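PDB 4QB7: fimbrium subunit Fim1C from Bacteroides vulgatus, which is probably a component of the tip of the fimbrium, a filamentous cell-surface appendage that mediates adhesion and biofilm formation. Local coordinates for residues Thr201-Ala206 / Phe270-Asn274; Arg12-Leu16 / Tyr78-Trp84; Asp185-Thr191 / Thr240-Tyr245. All coordinates share one frame; numbering follows the deposited sequence.

Interaction 1 (Thr201-Ala206 / Phe270-Asn274). With SO4 (sulfate ion), chain Q.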
loop_
_atom_site.group_PDB
_atom_site.type_symbol
_atom_site.label_atom_id
_atom_site.label_comp_id
_atom_site.label_asym_id
_atom_site.label_seq_id
_atom_site.Cartn_x
_atom_site.Cartn_y
_atom_site.Cartn_z
ATOM N N THR A 201 5.199 9.802 13.717
ATOM C CA THR A 201 4.322 10.125 12.587
ATOM C C THR A 201 3.836 8.904 11.801
ATOM O O THR A 201 2.642 8.787 11.570
ATOM C CB THR A 201 5.065 11.102 11.636
ATOM O OG1 THR A 201 5.504 12.242 12.377
ATOM C CG2 THR A 201 4.217 11.557 10.461
ATOM N N LEU A 202 4.757 8.053 11.339
ATOM C CA LEU A 202 4.500 6.903 10.478
ATOM C C LEU A 202 4.469 5.596 11.261
ATOM O O LEU A 202 5.494 5.175 11.796
ATOM C CB LEU A 202 5.570 6.835 9.362
ATOM C CG LEU A 202 5.308 5.883 8.197
ATOM C CD1 LEU A 202 4.065 6.287 7.417
ATOM C CD2 LEU A 202 6.490 5.816 7.272
ATOM N N TYR A 203 3.300 4.928 11.274
ATOM C CA TYR A 203 3.147 3.651 11.959
ATOM C C TYR A 203 3.824 2.539 11.195
ATOM O O TYR A 203 3.741 2.502 9.956
ATOM C CB TYR A 203 1.652 3.261 12.110
ATOM C CG TYR A 203 0.793 4.151 12.978
ATOM C CD1 TYR A 203 1.285 4.690 14.161
ATOM C CD2 TYR A 203 -0.547 4.379 12.666
ATOM C CE1 TYR A 203 0.495 5.498 14.971
ATOM C CE2 TYR A 203 -1.347 5.199 13.467
ATOM C CZ TYR A 203 -0.817 5.755 14.618
ATOM O OH TYR A 203 -1.568 6.570 15.427
ATOM N N ASN A 204 4.417 1.581 11.927
ATOM C CA ASN A 204 4.937 0.384 11.280
ATOM C C ASN A 204 3.981 -0.759 11.604
ATOM O O ASN A 204 3.958 -1.759 10.903
ATOM C CB ASN A 204 6.376 0.076 11.674
ATOM C CG ASN A 204 6.530 -0.403 13.071
ATOM O OD1 ASN A 204 5.980 0.163 14.007
ATOM N ND2 ASN A 204 7.209 -1.513 13.222
ATOM N N LYS A 205 3.165 -0.582 12.659
ATOM C CA LYS A 205 2.163 -1.537 13.118
ATOM C C LYS A 205 0.928 -0.742 13.539
ATOM O O LYS A 205 1.082 0.273 14.211
ATOM C CB LYS A 205 2.733 -2.399 14.261
ATOM C CG LYS A 205 2.048 -3.755 14.380
ATOM C CD LYS A 205 2.489 -4.537 15.621
ATOM C CE LYS A 205 2.011 -5.971 15.606
ATOM N NZ LYS A 205 2.582 -6.740 16.740
ATOM N N ALA A 206 -0.286 -1.145 13.095
ATOM C CA ALA A 206 -1.520 -0.404 13.412
ATOM C C ALA A 206 -2.794 -1.274 13.278
ATOM O O ALA A 206 -2.747 -2.371 12.697
ATOM C CB ALA A 206 -1.634 0.831 12.520
ATOM N N PHE A 270 2.505 1.689 2.457
ATOM C CA PHE A 270 2.614 2.004 3.886
ATOM C C PHE A 270 1.269 2.176 4.561
ATOM O O PHE A 270 0.310 2.530 3.879
ATOM C CB PHE A 270 3.386 3.336 4.045
ATOM C CG PHE A 270 4.872 3.274 3.800
ATOM C CD1 PHE A 270 5.736 2.820 4.787
ATOM C CD2 PHE A 270 5.410 3.682 2.589
ATOM C CE1 PHE A 270 7.114 2.754 4.555
ATOM C CE2 PHE A 270 6.793 3.653 2.373
ATOM C CZ PHE A 270 7.633 3.186 3.356
ATOM N N ILE A 271 1.224 2.010 5.925
ATOM C CA ILE A 271 0.073 2.365 6.755
ATOM C C ILE A 271 -0.030 3.901 6.562
ATOM O O ILE A 271 1.000 4.599 6.655
ATOM C CB ILE A 271 0.210 1.914 8.233
ATOM C CG1 ILE A 271 0.301 0.383 8.348
ATOM C CG2 ILE A 271 -0.956 2.438 9.067
ATOM C CD1 ILE A 271 0.861 -0.112 9.603
ATOM N N PRO A 272 -1.208 4.424 6.141
ATOM C CA PRO A 272 -1.295 5.863 5.840
ATOM C C PRO A 272 -1.110 6.757 7.069
ATOM O O PRO A 272 -1.181 6.281 8.216
ATOM C CB PRO A 272 -2.705 6.005 5.247
ATOM C CG PRO A 272 -3.470 4.901 5.841
ATOM C CD PRO A 272 -2.516 3.757 5.960
ATOM N N VAL A 273 -0.857 8.045 6.833
ATOM C CA VAL A 273 -0.731 9.017 7.925
ATOM C C VAL A 273 -2.084 9.744 8.010
ATOM O O VAL A 273 -2.583 10.227 6.990
ATOM C CB VAL A 273 0.476 9.994 7.751
ATOM C CG1 VAL A 273 0.508 11.016 8.869
ATOM C CG2 VAL A 273 1.796 9.232 7.713
ATOM N N ASN A 274 -2.688 9.788 9.202
ATOM C CA ASN A 274 -3.974 10.450 9.458
ATOM C C ASN A 274 -5.053 10.026 8.472
ATOM O O ASN A 274 -5.847 10.855 8.022
ATOM C CB ASN A 274 -3.818 11.967 9.455
ATOM C CG ASN A 274 -2.960 12.455 10.570
ATOM O OD1 ASN A 274 -3.078 12.016 11.718
ATOM N ND2 ASN A 274 -2.057 13.354 10.244
HETATM S S SO4 Q . -5.033 7.195 16.304
HETATM O O1 SO4 Q . -4.701 8.629 16.370
HETATM O O2 SO4 Q . -4.795 6.545 17.602
HETATM O O3 SO4 Q . -6.445 7.048 15.934
HETATM O O4 SO4 Q . -4.205 6.581 15.272
HETATM O O HOH W 1 1.006 6.294 9.988
HETATM O O HOH W 2 3.436 3.133 7.431
#
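Ile-271 packs into the corner that the chain turns at Asn-204 and Lys-205. Its CD1 methyl ends against the backbone, 3.7 Å from Asn-204 O, with the amide nitrogens of Lys-205 and Ala-206 also close. The other branch meets carbon: Ile-271 CG2 lies 3.9 Å from Ala-206 CB and also touches Tyr-203 at CB and at the ring edge. With CG1 anti to the carbonyl carbon and CG2 anti to the backbone N (chi1 -63°), the side chain serves both groups of partners. Tyr-203 OH donates to sulfate O4 at 2.6 Å. That oxygen lies in the plane of the tyrosine ring, and the ion probably comes from the crystallisation liquor. Leu-202 divides its methyls. Its CD1 is 3.7 Å from Val-273 CG2, while its CD2 comes obliquely to the Phe-270 ring, 4.0 Å from Phe-270 CD1.

This packing joins two sheets of this fimbrillin-like protein, whose family belongs to the transthyretin clan. Strand 203-209 belongs to a five-stranded antiparallel sheet, and strand 259-270 to the large mixed sheet. Two waters bridge the backbones. Water 1 accepts from Tyr-203 N (3.0 Å) and donates to Pro-272 O (2.8 Å). Water 2 donates to both Tyr-203 O and Ile-271 O.

Further out, Trp-215 of strand 214-217 packs on Ala-206, Ile-271 and Pro-272, and Phe-319 meets the Phe-270 ring.

Interaction 2 (Arg12-Leu16 / Tyr78-Trp84). With SO4 (sulfate ion), chain O.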
loop_
_atom_site.group_PDB
_atom_site.type_symbol
_atom_site.label_atom_id
_atom_site.label_comp_id
_atom_site.label_asym_id
_atom_site.label_seq_id
_atom_site.Cartn_x
_atom_site.Cartn_y
_atom_site.Cartn_z
ATOM N N ARG A 12 -30.009 -22.383 -2.810
ATOM C CA ARG A 12 -29.695 -21.860 -1.486
ATOM C C ARG A 12 -28.169 -21.731 -1.226
ATOM O O ARG A 12 -27.795 -21.092 -0.250
ATOM C CB ARG A 12 -30.369 -22.733 -0.407
ATOM C CG ARG A 12 -31.012 -21.937 0.739
ATOM C CD ARG A 12 -32.026 -22.710 1.578
ATOM N NE ARG A 12 -31.600 -24.067 1.947
ATOM C CZ ARG A 12 -30.960 -24.394 3.070
ATOM N NH1 ARG A 12 -30.638 -23.458 3.960
ATOM N NH2 ARG A 12 -30.626 -25.657 3.305
ATOM N N THR A 13 -27.291 -22.277 -2.087
ATOM C CA THR A 13 -25.849 -22.132 -1.830
ATOM C C THR A 13 -25.366 -20.686 -2.188
ATOM O O THR A 13 -25.878 -20.020 -3.108
ATOM C CB THR A 13 -24.995 -23.251 -2.481
ATOM O OG1 THR A 13 -23.611 -23.029 -2.166
ATOM C CG2 THR A 13 -25.200 -23.371 -3.991
ATOM N N ILE A 14 -24.413 -20.214 -1.379
ATOM C CA ILE A 14 -23.859 -18.875 -1.433
ATOM C C ILE A 14 -22.779 -18.840 -2.485
ATOM O O ILE A 14 -21.814 -19.599 -2.413
ATOM C CB ILE A 14 -23.361 -18.430 -0.025
ATOM C CG1 ILE A 14 -24.553 -18.415 0.958
ATOM C CG2 ILE A 14 -22.642 -17.058 -0.077
ATOM C CD1 ILE A 14 -24.236 -18.419 2.336
ATOM N N GLY A 15 -22.992 -17.992 -3.479
ATOM C CA GLY A 15 -22.059 -17.792 -4.569
ATOM C C GLY A 15 -21.140 -16.638 -4.253
ATOM O O GLY A 15 -21.499 -15.746 -3.463
ATOM N N LEU A 16 -19.926 -16.671 -4.841
ATOM C CA LEU A 16 -18.946 -15.612 -4.640
ATOM C C LEU A 16 -18.577 -14.993 -5.947
ATOM O O LEU A 16 -18.441 -15.687 -6.945
ATOM C CB LEU A 16 -17.649 -16.091 -3.941
ATOM C CG LEU A 16 -17.738 -16.882 -2.653
ATOM C CD1 LEU A 16 -16.362 -17.234 -2.178
ATOM C CD2 LEU A 16 -18.491 -16.124 -1.585
ATOM N N TYR A 78 -15.028 -21.815 -1.830
ATOM C CA TYR A 78 -14.641 -22.010 -0.438
ATOM C C TYR A 78 -14.921 -23.483 -0.132
ATOM O O TYR A 78 -15.758 -24.089 -0.812
ATOM C CB TYR A 78 -15.379 -21.021 0.499
ATOM C CG TYR A 78 -16.891 -21.049 0.389
ATOM C CD1 TYR A 78 -17.553 -20.320 -0.593
ATOM C CD2 TYR A 78 -17.664 -21.764 1.297
ATOM C CE1 TYR A 78 -18.945 -20.338 -0.697
ATOM C CE2 TYR A 78 -19.058 -21.777 1.214
ATOM C CZ TYR A 78 -19.695 -21.069 0.208
ATOM O OH TYR A 78 -21.068 -21.084 0.096
ATOM N N THR A 79 -14.184 -24.079 0.821
ATOM C CA THR A 79 -14.294 -25.503 1.173
ATOM C C THR A 79 -15.500 -25.794 2.102
ATOM O O THR A 79 -16.302 -26.683 1.782
ATOM C CB THR A 79 -12.980 -26.021 1.778
ATOM O OG1 THR A 79 -12.690 -25.294 2.974
ATOM C CG2 THR A 79 -11.801 -25.905 0.811
ATOM N N ASN A 80 -15.636 -25.061 3.230
ATOM C CA ASN A 80 -16.738 -25.283 4.184
ATOM C C ASN A 80 -18.033 -24.701 3.640
ATOM O O ASN A 80 -18.279 -23.511 3.827
ATOM C CB ASN A 80 -16.413 -24.686 5.570
ATOM C CG ASN A 80 -15.237 -25.329 6.248
ATOM O OD1 ASN A 80 -14.126 -24.789 6.249
ATOM N ND2 ASN A 80 -15.451 -26.508 6.822
ATOM N N LEU A 81 -18.856 -25.525 2.972
ATOM C CA LEU A 81 -20.108 -25.066 2.366
ATOM C C LEU A 81 -21.146 -24.546 3.363
ATOM O O LEU A 81 -21.322 -25.064 4.468
ATOM C CB LEU A 81 -20.756 -26.103 1.452
ATOM C CG LEU A 81 -21.247 -25.493 0.128
ATOM C CD1 LEU A 81 -20.057 -25.055 -0.783
ATOM C CD2 LEU A 81 -22.199 -26.431 -0.584
ATOM N N ARG A 82 -21.767 -23.447 2.951
ATOM C CA ARG A 82 -22.759 -22.677 3.668
ATOM C C ARG A 82 -23.884 -22.356 2.726
ATOM O O ARG A 82 -23.669 -22.203 1.517
ATOM C CB ARG A 82 -22.144 -21.379 4.218
ATOM C CG ARG A 82 -21.117 -21.552 5.322
ATOM C CD ARG A 82 -21.726 -21.782 6.693
ATOM N NE ARG A 82 -20.676 -21.810 7.711
ATOM C CZ ARG A 82 -19.968 -22.890 8.035
ATOM N NH1 ARG A 82 -20.216 -24.058 7.449
ATOM N NH2 ARG A 82 -19.013 -22.812 8.952
ATOM N N PHE A 83 -25.082 -22.214 3.291
ATOM C CA PHE A 83 -26.300 -21.965 2.550
ATOM C C PHE A 83 -26.995 -20.738 3.046
ATOM O O PHE A 83 -26.876 -20.416 4.226
ATOM C CB PHE A 83 -27.229 -23.188 2.706
ATOM C CG PHE A 83 -26.649 -24.457 2.119
ATOM C CD1 PHE A 83 -25.773 -25.251 2.859
ATOM C CD2 PHE A 83 -26.954 -24.844 0.821
ATOM C CE1 PHE A 83 -25.195 -26.394 2.302
ATOM C CE2 PHE A 83 -26.394 -25.999 0.273
ATOM C CZ PHE A 83 -25.508 -26.758 1.015
ATOM N N TRP A 84 -27.770 -20.069 2.175
ATOM C CA TRP A 84 -28.571 -18.918 2.586
ATOM C C TRP A 84 -29.614 -19.401 3.568
ATOM O O TRP A 84 -30.071 -20.541 3.437
ATOM C CB TRP A 84 -29.253 -18.234 1.393
ATOM C CG TRP A 84 -28.318 -17.517 0.460
ATOM C CD1 TRP A 84 -27.939 -17.924 -0.780
ATOM C CD2 TRP A 84 -27.661 -16.252 0.688
ATOM N NE1 TRP A 84 -27.072 -17.013 -1.335
ATOM C CE2 TRP A 84 -26.878 -15.979 -0.453
ATOM C CE3 TRP A 84 -27.656 -15.326 1.748
ATOM C CZ2 TRP A 84 -26.117 -14.804 -0.579
ATOM C CZ3 TRP A 84 -26.878 -14.185 1.641
ATOM C CH2 TRP A 84 -26.137 -13.919 0.479
HETATM S S SO4 O . -18.689 -22.662 -3.709
HETATM O O1 SO4 O . -18.035 -23.297 -4.858
HETATM O O2 SO4 O . -18.766 -21.198 -3.882
HETATM O O3 SO4 O . -20.059 -23.168 -3.587
HETATM O O4 SO4 O . -17.915 -23.013 -2.520
#
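A single beta bridge between Thr-13 and Phe-83 sets the start of the modelled chain, just ahead of strand 15-18, beside the loop between strands 75-77 and 90-97. The CA atoms of Thr-13 and Phe-83 are 4.4 Å apart. Next to the bridge, Trp-84 N donates to Arg-12 O at 2.6 Å, nearly straight at 171° and in the carbonyl plane. Arg-12 then reaches back to the same residue. Its chain bends at chi3 (44°), which brings NH1 to Trp-84 O at 3.0 Å. This acceptor sits 22° out of the guanidinium plane. Phe-83 CB lies over one face of the guanidinium, and NH1 also forms a salt bridge to a bound sulfate.

Ile-14 is the apolar centre. Its CG1 sits over the face of the Trp-84 indole, 3.6 Å from the centroid of the five-membered ring, in a CH-pi contact. The indole NE1 is hydrogen-bonded to Gly-158 O, which helps to fix the ring. The backbone of Ile-14 is gripped as well: Tyr-78 OH donates to a lone pair of Ile-14 O at 3.0 Å, in the carbonyl plane. Leu-16 CD1 meets Tyr-78 CD1 at 3.7 Å.

A different sulfate, probably from the crystallisation liquor, lies over one face of the Tyr-78 ring. Its O4 accepts from Tyr-78 N at 3.2 Å.

Segment 12-16 falls in a predicted propeptide and leads into strand 15-18, which pairs in parallel with strand 159-178 of the large mixed sheet. An N-terminal strand bridged in this way at the sheet is consistent with the predicted propeptide still being part of the folded domain in this model.

Interaction 3 (Asp185-Thr191 / Thr240-Tyr245). With SO4 (sulfate ion), chain K.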
loop_
_atom_site.group_PDB
_atom_site.type_symbol
_atom_site.label_atom_id
_atom_site.label_comp_id
_atom_site.label_asym_id
_atom_site.label_seq_id
_atom_site.Cartn_x
_atom_site.Cartn_y
_atom_site.Cartn_z
ATOM N N ASP A 185 28.055 17.578 -21.683
ATOM C CA ASP A 185 29.213 17.237 -20.864
ATOM C C ASP A 185 28.951 17.073 -19.358
ATOM O O ASP A 185 29.918 16.871 -18.607
ATOM C CB ASP A 185 30.280 18.302 -21.087
ATOM C CG ASP A 185 31.130 18.054 -22.323
ATOM O OD1 ASP A 185 30.611 17.410 -23.295
ATOM O OD2 ASP A 185 32.328 18.493 -22.327
ATOM N N THR A 186 27.675 17.138 -18.921
ATOM C CA THR A 186 27.318 16.990 -17.517
ATOM C C THR A 186 26.099 16.087 -17.395
ATOM O O THR A 186 25.146 16.199 -18.202
ATOM C CB THR A 186 27.105 18.360 -16.866
ATOM O OG1 THR A 186 28.363 19.037 -16.846
ATOM C CG2 THR A 186 26.591 18.269 -15.443
ATOM N N LYS A 187 26.157 15.146 -16.403
ATOM C CA LYS A 187 25.054 14.225 -16.119
ATOM C C LYS A 187 24.832 14.142 -14.607
ATOM O O LYS A 187 25.734 14.475 -13.838
ATOM C CB LYS A 187 25.315 12.840 -16.761
ATOM C CG LYS A 187 25.402 12.936 -18.305
ATOM C CD LYS A 187 25.481 11.647 -19.034
ATOM C CE LYS A 187 25.595 11.858 -20.527
ATOM N NZ LYS A 187 24.367 12.472 -21.114
ATOM N N ILE A 188 23.609 13.810 -14.184
ATOM C CA ILE A 188 23.277 13.639 -12.765
ATOM C C ILE A 188 22.870 12.190 -12.581
ATOM O O ILE A 188 22.021 11.685 -13.333
ATOM C CB ILE A 188 22.184 14.600 -12.190
ATOM C CG1 ILE A 188 22.536 16.047 -12.373
ATOM C CG2 ILE A 188 21.902 14.315 -10.681
ATOM C CD1 ILE A 188 21.416 16.946 -11.931
ATOM N N PHE A 189 23.441 11.542 -11.556
ATOM C CA PHE A 189 23.146 10.149 -11.208
ATOM C C PHE A 189 22.687 10.031 -9.760
ATOM O O PHE A 189 23.364 10.540 -8.862
ATOM C CB PHE A 189 24.378 9.270 -11.444
ATOM C CG PHE A 189 24.871 9.261 -12.868
ATOM C CD1 PHE A 189 24.301 8.413 -13.815
ATOM C CD2 PHE A 189 25.916 10.089 -13.263
ATOM C CE1 PHE A 189 24.764 8.406 -15.135
ATOM C CE2 PHE A 189 26.391 10.066 -14.578
ATOM C CZ PHE A 189 25.828 9.209 -15.496
ATOM N N VAL A 190 21.539 9.382 -9.525
ATOM C CA VAL A 190 21.062 9.172 -8.155
ATOM C C VAL A 190 21.599 7.804 -7.708
ATOM O O VAL A 190 21.509 6.822 -8.463
ATOM C CB VAL A 190 19.532 9.327 -8.023
ATOM C CG1 VAL A 190 19.033 8.836 -6.659
ATOM C CG2 VAL A 190 19.122 10.778 -8.265
ATOM N N THR A 191 22.227 7.758 -6.514
ATOM C CA THR A 191 22.893 6.550 -6.015
ATOM C C THR A 191 22.287 6.027 -4.706
ATOM O O THR A 191 22.577 4.901 -4.295
ATOM C CB THR A 191 24.382 6.873 -5.806
ATOM O OG1 THR A 191 24.475 7.986 -4.915
ATOM C CG2 THR A 191 25.098 7.249 -7.110
ATOM N N THR A 240 26.863 1.780 -14.813
ATOM C CA THR A 240 27.173 3.021 -15.501
ATOM C C THR A 240 28.606 2.947 -16.018
ATOM O O THR A 240 29.434 2.265 -15.435
ATOM C CB THR A 240 26.946 4.213 -14.541
ATOM O OG1 THR A 240 25.711 4.055 -13.830
ATOM C CG2 THR A 240 26.931 5.533 -15.254
ATOM N N ASP A 241 28.885 3.614 -17.125
ATOM C CA ASP A 241 30.221 3.738 -17.688
ATOM C C ASP A 241 30.244 4.982 -18.521
ATOM O O ASP A 241 30.128 4.932 -19.750
ATOM C CB ASP A 241 30.676 2.502 -18.472
ATOM C CG ASP A 241 32.153 2.540 -18.814
ATOM O OD1 ASP A 241 32.919 3.293 -18.122
ATOM O OD2 ASP A 241 32.559 1.811 -19.746
ATOM N N GLN A 242 30.353 6.111 -17.822
ATOM C CA GLN A 242 30.286 7.444 -18.372
ATOM C C GLN A 242 31.517 8.210 -17.994
ATOM O O GLN A 242 31.605 8.664 -16.862
ATOM C CB GLN A 242 29.017 8.141 -17.791
ATOM C CG GLN A 242 28.479 9.336 -18.609
ATOM C CD GLN A 242 27.850 8.880 -19.892
ATOM O OE1 GLN A 242 26.829 8.166 -19.894
ATOM N NE2 GLN A 242 28.499 9.201 -20.998
ATOM N N TRP A 243 32.464 8.374 -18.923
ATOM C CA TRP A 243 33.703 9.145 -18.728
ATOM C C TRP A 243 34.457 8.742 -17.457
ATOM O O TRP A 243 34.891 9.607 -16.714
ATOM C CB TRP A 243 33.396 10.675 -18.686
ATOM C CG TRP A 243 32.430 11.163 -19.718
ATOM C CD1 TRP A 243 32.489 10.950 -21.064
ATOM C CD2 TRP A 243 31.285 11.997 -19.494
ATOM N NE1 TRP A 243 31.429 11.569 -21.691
ATOM C CE2 TRP A 243 30.689 12.242 -20.755
ATOM C CE3 TRP A 243 30.704 12.574 -18.349
ATOM C CZ2 TRP A 243 29.542 13.027 -20.902
ATOM C CZ3 TRP A 243 29.568 13.357 -18.498
ATOM C CH2 TRP A 243 28.989 13.560 -19.758
ATOM N N GLY A 244 34.593 7.447 -17.209
ATOM C CA GLY A 244 35.236 6.917 -16.009
ATOM C C GLY A 244 34.301 6.689 -14.834
ATOM O O GLY A 244 34.641 5.955 -13.905
ATOM N N TYR A 245 33.118 7.321 -14.850
ATOM C CA TYR A 245 32.126 7.176 -13.779
ATOM C C TYR A 245 31.469 5.817 -13.922
ATOM O O TYR A 245 30.884 5.555 -14.965
ATOM C CB TYR A 245 31.094 8.329 -13.805
ATOM C CG TYR A 245 30.032 8.213 -12.733
ATOM C CD1 TYR A 245 30.241 8.732 -11.455
ATOM C CD2 TYR A 245 28.829 7.550 -12.980
ATOM C CE1 TYR A 245 29.258 8.641 -10.471
ATOM C CE2 TYR A 245 27.857 7.428 -11.992
ATOM C CZ TYR A 245 28.065 7.998 -10.751
ATOM O OH TYR A 245 27.086 7.922 -9.802
HETATM S S SO4 K . 25.725 6.297 -2.330
HETATM O O1 SO4 K . 26.206 7.079 -3.411
HETATM O O2 SO4 K . 26.459 6.696 -1.149
HETATM O O3 SO4 K . 24.339 6.610 -2.158
HETATM O O4 SO4 K . 25.907 4.846 -2.629
#
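Phe-189 has CG anti to its carbonyl carbon (chi1 -60°), and Tyr-245 has CG anti to its backbone N (chi1 179°). These settings lay the two rings over each other as an offset stack, with centroids 4.6 Å apart and planes at 17°. The pair holds a type I' beta turn, Gln-242 to Tyr-245, against one face of strand 186-196. Two backbone bonds close the turn: Gln-242 N donates to Tyr-245 O, and Tyr-245 N to Gln-242 O.

The tyrosine CE2 edge slides over the phenylalanine face, 3.5 Å from Phe-189 CD2. Tyr-245 OH continues past the ring to Thr-191 CG2, and it is hydrogen-bonded to Asp-292 of the adjacent strand 286-296. Thr-191 OG1 donates to O1 of a sulfate, probably from the crystallisation liquor, which Asn-290 also holds. Thr-240 CG2 lies 3.6 Å from Phe-189 CE1. With an alanine at Phe-189 the ring is gone, which would probably leave Tyr-245 without its stacking partner and open a gap beside the Thr-240 methyl.

The same strand face continues with Lys-187. Its aliphatic part crosses Gln-242 at about a right angle, with Lys-187 CD 3.7 Å from Gln-242 CD. The chain is extended through chi3, which carries Lys-187 CE out to 3.9 Å from Trp-243 CH2. The six-membered ring of Trp-243 also meets backbone, with Trp-243 CZ3 3.5 Å from Asp-185 O.

Overall arrangement
The three contacts are spread along an elongated, mostly beta chain. Interactions 2 and 3 lie on opposite sides of its centre, with their own centres about 61 Å apart. Interaction 1 lies nearer the middle, its centre about 36 Å from each of the others. None touches another. Interaction 2 closes before the others begin. Interactions 1 and 3 interlock along the sequence, because their segments alternate and strands 186-196 and 203-209 follow each other. Strand 159-178 of the large mixed sheet pairs with strand 15-18 of interaction 2 and with strand 259-270, which leads into interaction 1. Interaction 1 lies between that sheet and the five-stranded sheet of strand 203-209. Interaction 3 uses a separate antiparallel sheet.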